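Local coordinates for Alpha/beta hydrolase fold-3 domain protein (Sulfolobus islandicus, PDB 5LK6) that probably hydrolyses carboxylic ester bonds, as expected of a thermostable lipase-type carboxylesterase with the alpha/beta hydrolase fold, at residues Arg61-Lys66 and Leu93-Thr98; Lys29-Leu34 and Val87-Pro92. All blocks are in the same frame, centred on the assembly; numbering follows the deposited sequence.

Contact 1. Residues Arg61-Lys66 and Leu93-Thr98; sequences RVYLPK and LCRAIT
Strand-to-helix packing on one face of the central sheet of an alpha/beta hydrolase brings Tyr-63, at the end of strand 57-63, against Cys-94, Arg-95 and Thr-98 of helix 91-101. The axes of the short strand and helix segments pass 9.6 Å apart at 32°. Tyr-63 CG lies beside its own backbone N (chi1 -54°), and the ring extends over the helix. Cys-94 CB meets Tyr-63 CE1 at 3.7 Å and stays close to CZ. Cys-94 SG is 5.4 Å from the centre of the Tyr-63 ring and oblique to it, a sulfur-aromatic contact. At the CD2-CE2 side of the ring, Arg-95 CG reaches Tyr-63 CE2 at 3.7 Å, obliquely. The extended Arg-95 chain crosses the tyrosine at about a right angle. The polar ends of both residues go to Asp-91: Tyr-63 OH by a hydrogen bond, Arg-95 NE by a salt bridge. At the root of the ring, Thr-98 OG1 lies 3.4 Å from Tyr-63 CB. Thr-98 OG1 donates to Cys-94 O at 2.6 Å, which fixes the rotation of the hydroxyl group. Thr-98 N reaches the same oxygen from the opposite face of the carbonyl plane. Thr-98 CG2 packs on the Leu-64 carbonyl carbon and on Pro-65 N, both at 3.8 Å. Such packing of a helix against the strands is typical of the layered alpha/beta hydrolase fold.

Contact 2. Residues Lys29-Leu34 and Val87-Pro92; sequences KIFRQL and VESYDP
A helix from the N-terminal part of the chain, 24-36, packs here on the turn that leads into helix 91-101, and Phe-31 and Arg-32 meet Glu-88, Ser-89 and Tyr-90. The turn is a type I beta turn from Glu-88 to Asp-91, with Tyr-90 at the N-cap position. Phe-31 CG is anti to its backbone N (chi1 173°), and the rim of the ring reaches the turn. Phe-31 CZ touches Tyr-90 CE1 at 3.5 Å. The two rings meet rim to rim, neither over the face of the other, with centres 5.8 Å apart and planes at 31°. Ser-89 OG lies in the plane of the Phe-31 ring, 3.6 Å from Phe-31 CE2. An alanine in place of Phe-31 would probably open a gap beside Tyr-90 CE1 and Ser-89 OG and leave that side of the tyrosine ring without its neighbour. At the start of the turn, Glu-88 CB lies over one face of the Arg-32 guanidinium, 3.5 Å from Arg-32 NH1. The charged atoms of this pair do not meet: Arg-32 NH1 and Glu-88 OE1 are 5.2 Å apart. Asp-86 takes a salt bridge from Arg-32 NH2 and a hydrogen bond from Ser-89 OG, while Glu-88 OE1 pairs with Arg-61 in a salt bridge. Tyr-90 OH hydrogen-bonds to Asp-150 and its ring meets that of His-78, near but not touching the probable nucleophile elbow and Ser-His-Asp triad. The contact thus joins helix 24-36 to the neighbourhood of the probable catalytic site in this alpha/beta hydrolase.

From the N terminus, the chain first passes 29-34 on helix 24-36. It then runs along strand 46-52 and reaches 61-66 at the end of strand 57-63. After strand 72-77 it enters the turn at 87-92 and continues directly into 93-98. Contact 2 closes a loop at 87-92, and contact 1 closes another at 93-98. The two loops cross, because their segments alternate. Contact 2 ties helix 24-36 to the turn that leads into helix 91-101, and contact 1 ties that helix to the sheet. They also touch directly: Arg-61 NH1 forms a salt bridge with Asp-91 OD1, and Arg-61 CB packs on Val-87 CG1.

Contact 1. Residues Arg61-Lys66 and Leu93-Thr98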
loop_
_atom_site.group_PDB
_atom_site.type_symbol
_atom_site.label_atom_id
_atom_site.label_comp_id
_atom_site.label_asym_id
_atom_site.label_seq_id
_atom_site.Cartn_x
_atom_site.Cartn_y
_atom_site.Cartn_z
ATOM N N ARG A 61 -11.635 -17.570 -17.166
ATOM C CA ARG A 61 -12.742 -16.639 -17.250
ATOM C C ARG A 61 -12.179 -15.232 -17.530
ATOM O O ARG A 61 -11.264 -14.778 -16.859
ATOM C CB ARG A 61 -13.566 -16.683 -15.988
ATOM C CG ARG A 61 -14.601 -15.573 -15.917
ATOM C CD ARG A 61 -15.584 -15.847 -14.810
ATOM N NE ARG A 61 -16.299 -17.084 -15.069
ATOM C CZ ARG A 61 -17.142 -17.666 -14.222
ATOM N NH1 ARG A 61 -17.406 -17.149 -12.987
ATOM N NH2 ARG A 61 -17.720 -18.804 -14.608
ATOM N N VAL A 62 -12.745 -14.575 -18.544
ATOM C CA VAL A 62 -12.310 -13.258 -19.012
ATOM C C VAL A 62 -13.275 -12.188 -18.531
ATOM O O VAL A 62 -14.475 -12.264 -18.752
ATOM C CB VAL A 62 -12.205 -13.221 -20.519
ATOM C CG1 VAL A 62 -11.453 -11.982 -20.961
ATOM C CG2 VAL A 62 -11.506 -14.487 -21.024
ATOM N N TYR A 63 -12.736 -11.228 -17.801
ATOM C CA TYR A 63 -13.506 -10.075 -17.335
ATOM C C TYR A 63 -13.002 -8.837 -18.092
ATOM O O TYR A 63 -11.768 -8.553 -18.135
ATOM C CB TYR A 63 -13.286 -9.864 -15.844
ATOM C CG TYR A 63 -13.555 -11.043 -14.963
ATOM C CD1 TYR A 63 -12.604 -12.064 -14.793
ATOM C CD2 TYR A 63 -14.711 -11.117 -14.248
ATOM C CE1 TYR A 63 -12.837 -13.135 -13.922
ATOM C CE2 TYR A 63 -14.974 -12.183 -13.412
ATOM C CZ TYR A 63 -14.037 -13.191 -13.236
ATOM O OH TYR A 63 -14.348 -14.220 -12.363
ATOM N N LEU A 64 -13.935 -8.121 -18.719
ATOM C CA LEU A 64 -13.593 -6.811 -19.309
ATOM C C LEU A 64 -14.129 -5.761 -18.376
ATOM O O LEU A 64 -15.115 -5.993 -17.676
ATOM C CB LEU A 64 -14.188 -6.611 -20.687
ATOM C CG LEU A 64 -13.961 -7.614 -21.826
ATOM C CD1 LEU A 64 -14.841 -7.133 -22.973
ATOM C CD2 LEU A 64 -12.513 -7.786 -22.307
ATOM N N PRO A 65 -13.475 -4.608 -18.333
ATOM C CA PRO A 65 -14.046 -3.491 -17.591
ATOM C C PRO A 65 -15.089 -2.722 -18.424
ATOM O O PRO A 65 -15.291 -2.993 -19.634
ATOM C CB PRO A 65 -12.842 -2.623 -17.311
ATOM C CG PRO A 65 -11.933 -2.882 -18.487
ATOM C CD PRO A 65 -12.214 -4.260 -18.994
ATOM N N LYS A 66 -15.759 -1.790 -17.744
ATOM C CA LYS A 66 -16.748 -0.899 -18.359
ATOM C C LYS A 66 -16.075 0.074 -19.289
ATOM O O LYS A 66 -16.511 0.229 -20.404
ATOM C CB LYS A 66 -17.584 -0.198 -17.296
ATOM C CG LYS A 66 -18.657 -1.146 -16.816
ATOM C CD LYS A 66 -19.608 -0.569 -15.804
ATOM C CE LYS A 66 -20.940 -1.310 -15.923
ATOM N NZ LYS A 66 -21.703 -1.354 -14.645
ATOM N N LEU A 93 -13.291 -11.424 -6.151
ATOM C CA LEU A 93 -12.026 -10.719 -6.134
ATOM C C LEU A 93 -11.610 -10.273 -7.537
ATOM O O LEU A 93 -11.089 -9.175 -7.702
ATOM C CB LEU A 93 -10.962 -11.615 -5.503
ATOM C CG LEU A 93 -9.531 -11.105 -5.472
ATOM C CD1 LEU A 93 -9.404 -9.807 -4.714
ATOM C CD2 LEU A 93 -8.660 -12.180 -4.841
ATOM N N CYS A 94 -11.800 -11.140 -8.527
ATOM C CA CYS A 94 -11.283 -10.869 -9.850
ATOM C C CYS A 94 -12.083 -9.750 -10.441
ATOM O O CYS A 94 -11.534 -8.907 -11.115
ATOM C CB CYS A 94 -11.350 -12.076 -10.759
ATOM S SG CYS A 94 -10.006 -13.235 -10.458
ATOM N N ARG A 95 -13.376 -9.738 -10.146
ATOM C CA ARG A 95 -14.240 -8.616 -10.543
ATOM C C ARG A 95 -13.761 -7.325 -9.966
ATOM O O ARG A 95 -13.702 -6.354 -10.667
ATOM C CB ARG A 95 -15.697 -8.833 -10.107
ATOM C CG ARG A 95 -16.473 -9.771 -11.021
ATOM C CD ARG A 95 -17.790 -10.158 -10.358
ATOM N NE ARG A 95 -18.575 -10.952 -11.302
ATOM C CZ ARG A 95 -19.281 -10.463 -12.326
ATOM N NH1 ARG A 95 -19.386 -9.160 -12.567
ATOM N NH2 ARG A 95 -19.890 -11.316 -13.121
ATOM N N ALA A 96 -13.422 -7.339 -8.676
ATOM C CA ALA A 96 -12.969 -6.160 -7.953
ATOM C C ALA A 96 -11.632 -5.665 -8.462
ATOM O O ALA A 96 -11.417 -4.465 -8.563
ATOM C CB ALA A 96 -12.896 -6.429 -6.464
ATOM N N ILE A 97 -10.731 -6.577 -8.794
ATOM C CA ILE A 97 -9.488 -6.140 -9.439
ATOM C C ILE A 97 -9.766 -5.485 -10.801
ATOM O O ILE A 97 -9.212 -4.432 -11.112
ATOM C CB ILE A 97 -8.532 -7.317 -9.561
ATOM C CG1 ILE A 97 -8.079 -7.666 -8.154
ATOM C CG2 ILE A 97 -7.373 -7.006 -10.482
ATOM C CD1 ILE A 97 -7.375 -8.982 -8.089
ATOM N N THR A 98 -10.659 -6.110 -11.572
ATOM C CA THR A 98 -11.030 -5.656 -12.907
ATOM C C THR A 98 -11.488 -4.211 -12.874
ATOM O O THR A 98 -10.931 -3.370 -13.560
ATOM C CB THR A 98 -12.109 -6.561 -13.548
ATOM O OG1 THR A 98 -11.635 -7.904 -13.552
ATOM C CG2 THR A 98 -12.361 -6.184 -15.031
#

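Contact 2. Residues Lys29-Leu34 and Val87-Pro92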
loop_
_atom_site.group_PDB
_atom_site.type_symbol
_atom_site.label_atom_id
_atom_site.label_comp_id
_atom_site.label_asym_id
_atom_site.label_seq_id
_atom_site.Cartn_x
_atom_site.Cartn_y
_atom_site.Cartn_z
ATOM N N LYS A 29 -15.543 -26.871 -0.522
ATOM C CA LYS A 29 -16.875 -26.330 -0.355
ATOM C C LYS A 29 -16.773 -25.185 0.659
ATOM O O LYS A 29 -17.231 -24.047 0.377
ATOM C CB LYS A 29 -17.963 -27.423 -0.069
ATOM C CG LYS A 29 -19.343 -26.975 0.515
ATOM C CD LYS A 29 -20.650 -27.504 -0.181
ATOM C CE LYS A 29 -20.938 -29.016 -0.085
ATOM N NZ LYS A 29 -21.852 -29.373 1.044
ATOM N N ILE A 30 -16.131 -25.436 1.794
ATOM C CA ILE A 30 -16.036 -24.396 2.833
ATOM C C ILE A 30 -15.341 -23.107 2.308
ATOM O O ILE A 30 -15.825 -22.002 2.597
ATOM C CB ILE A 30 -15.374 -24.916 4.123
ATOM C CG1 ILE A 30 -16.307 -25.923 4.782
ATOM C CG2 ILE A 30 -15.053 -23.758 5.080
ATOM C CD1 ILE A 30 -15.662 -26.694 5.909
ATOM N N PHE A 31 -14.265 -23.239 1.508
ATOM C CA PHE A 31 -13.615 -22.043 1.004
ATOM C C PHE A 31 -14.490 -21.317 -0.039
ATOM O O PHE A 31 -14.553 -20.091 -0.002
ATOM C CB PHE A 31 -12.212 -22.324 0.473
ATOM C CG PHE A 31 -11.587 -21.148 -0.188
ATOM C CD1 PHE A 31 -10.949 -20.174 0.576
ATOM C CD2 PHE A 31 -11.722 -20.964 -1.554
ATOM C CE1 PHE A 31 -10.429 -19.045 -0.013
ATOM C CE2 PHE A 31 -11.227 -19.832 -2.160
ATOM C CZ PHE A 31 -10.564 -18.882 -1.385
ATOM N N ARG A 32 -15.113 -22.063 -0.969
ATOM C CA ARG A 32 -16.171 -21.531 -1.877
ATOM C C ARG A 32 -17.209 -20.695 -1.142
ATOM O O ARG A 32 -17.510 -19.624 -1.637
ATOM C CB ARG A 32 -16.969 -22.627 -2.614
ATOM C CG ARG A 32 -16.567 -22.952 -4.029
ATOM C CD ARG A 32 -17.756 -23.385 -4.896
ATOM N NE ARG A 32 -17.261 -23.802 -6.222
ATOM C CZ ARG A 32 -17.811 -23.549 -7.437
ATOM N NH1 ARG A 32 -18.948 -22.829 -7.598
ATOM N NH2 ARG A 32 -17.184 -24.037 -8.528
ATOM N N GLN A 33 -17.755 -21.197 -0.018
ATOM C CA GLN A 33 -18.776 -20.489 0.744
ATOM C C GLN A 33 -18.239 -19.212 1.335
ATOM O O GLN A 33 -18.893 -18.189 1.245
ATOM C CB GLN A 33 -19.288 -21.280 1.932
ATOM C CG GLN A 33 -20.443 -22.222 1.654
ATOM C CD GLN A 33 -20.529 -23.473 2.612
ATOM O OE1 GLN A 33 -19.842 -23.602 3.679
ATOM N NE2 GLN A 33 -21.368 -24.417 2.192
ATOM N N LEU A 34 -17.080 -19.276 2.001
ATOM C CA LEU A 34 -16.482 -18.070 2.596
ATOM C C LEU A 34 -16.169 -16.952 1.575
ATOM O O LEU A 34 -16.336 -15.782 1.887
ATOM C CB LEU A 34 -15.221 -18.412 3.394
ATOM C CG LEU A 34 -15.470 -19.269 4.642
ATOM C CD1 LEU A 34 -14.127 -19.524 5.325
ATOM C CD2 LEU A 34 -16.493 -18.672 5.615
ATOM N N VAL A 87 -11.882 -20.548 -10.338
ATOM C CA VAL A 87 -12.479 -19.385 -10.980
ATOM C C VAL A 87 -13.771 -18.927 -10.314
ATOM O O VAL A 87 -13.935 -17.744 -10.088
ATOM C CB VAL A 87 -12.637 -19.653 -12.470
ATOM C CG1 VAL A 87 -13.583 -18.677 -13.145
ATOM C CG2 VAL A 87 -11.276 -19.550 -13.124
ATOM N N GLU A 88 -14.658 -19.845 -9.963
ATOM C CA GLU A 88 -15.956 -19.459 -9.421
ATOM C C GLU A 88 -15.761 -18.799 -8.067
ATOM O O GLU A 88 -16.219 -17.680 -7.853
ATOM C CB GLU A 88 -16.975 -20.631 -9.399
ATOM C CG GLU A 88 -17.686 -20.946 -10.741
ATOM C CD GLU A 88 -18.772 -19.874 -11.243
ATOM O OE1 GLU A 88 -18.887 -18.654 -10.775
ATOM O OE2 GLU A 88 -19.544 -20.255 -12.184
ATOM N N SER A 89 -15.032 -19.454 -7.173
ATOM C CA SER A 89 -14.744 -18.900 -5.841
ATOM C C SER A 89 -13.977 -17.570 -5.886
ATOM O O SER A 89 -14.168 -16.752 -5.003
ATOM C CB SER A 89 -13.962 -19.895 -4.968
ATOM O OG SER A 89 -12.654 -20.230 -5.477
ATOM N N TYR A 90 -13.148 -17.355 -6.903
ATOM C CA TYR A 90 -12.355 -16.129 -7.028
ATOM C C TYR A 90 -13.031 -14.983 -7.792
ATOM O O TYR A 90 -12.430 -13.900 -8.019
ATOM C CB TYR A 90 -10.962 -16.456 -7.603
ATOM C CG TYR A 90 -9.980 -16.725 -6.458
ATOM C CD1 TYR A 90 -10.132 -17.833 -5.623
ATOM C CD2 TYR A 90 -8.978 -15.849 -6.172
ATOM C CE1 TYR A 90 -9.275 -18.055 -4.574
ATOM C CE2 TYR A 90 -8.119 -16.072 -5.121
ATOM C CZ TYR A 90 -8.279 -17.179 -4.330
ATOM O OH TYR A 90 -7.412 -17.364 -3.301
ATOM N N ASP A 91 -14.292 -15.201 -8.144
ATOM C CA ASP A 91 -14.969 -14.347 -9.049
ATOM C C ASP A 91 -15.214 -12.937 -8.409
ATOM O O ASP A 91 -14.979 -11.921 -9.071
ATOM C CB ASP A 91 -16.250 -15.064 -9.549
ATOM C CG ASP A 91 -17.044 -14.242 -10.607
ATOM O OD1 ASP A 91 -16.745 -14.356 -11.837
ATOM O OD2 ASP A 91 -17.960 -13.494 -10.136
ATOM N N PRO A 92 -15.639 -12.881 -7.134
ATOM C CA PRO A 92 -15.705 -11.570 -6.504
ATOM C C PRO A 92 -14.387 -10.769 -6.473
ATOM O O PRO A 92 -14.371 -9.563 -6.768
ATOM C CB PRO A 92 -16.181 -11.880 -5.085
ATOM C CG PRO A 92 -16.990 -13.108 -5.236
ATOM C CD PRO A 92 -16.235 -13.911 -6.270
#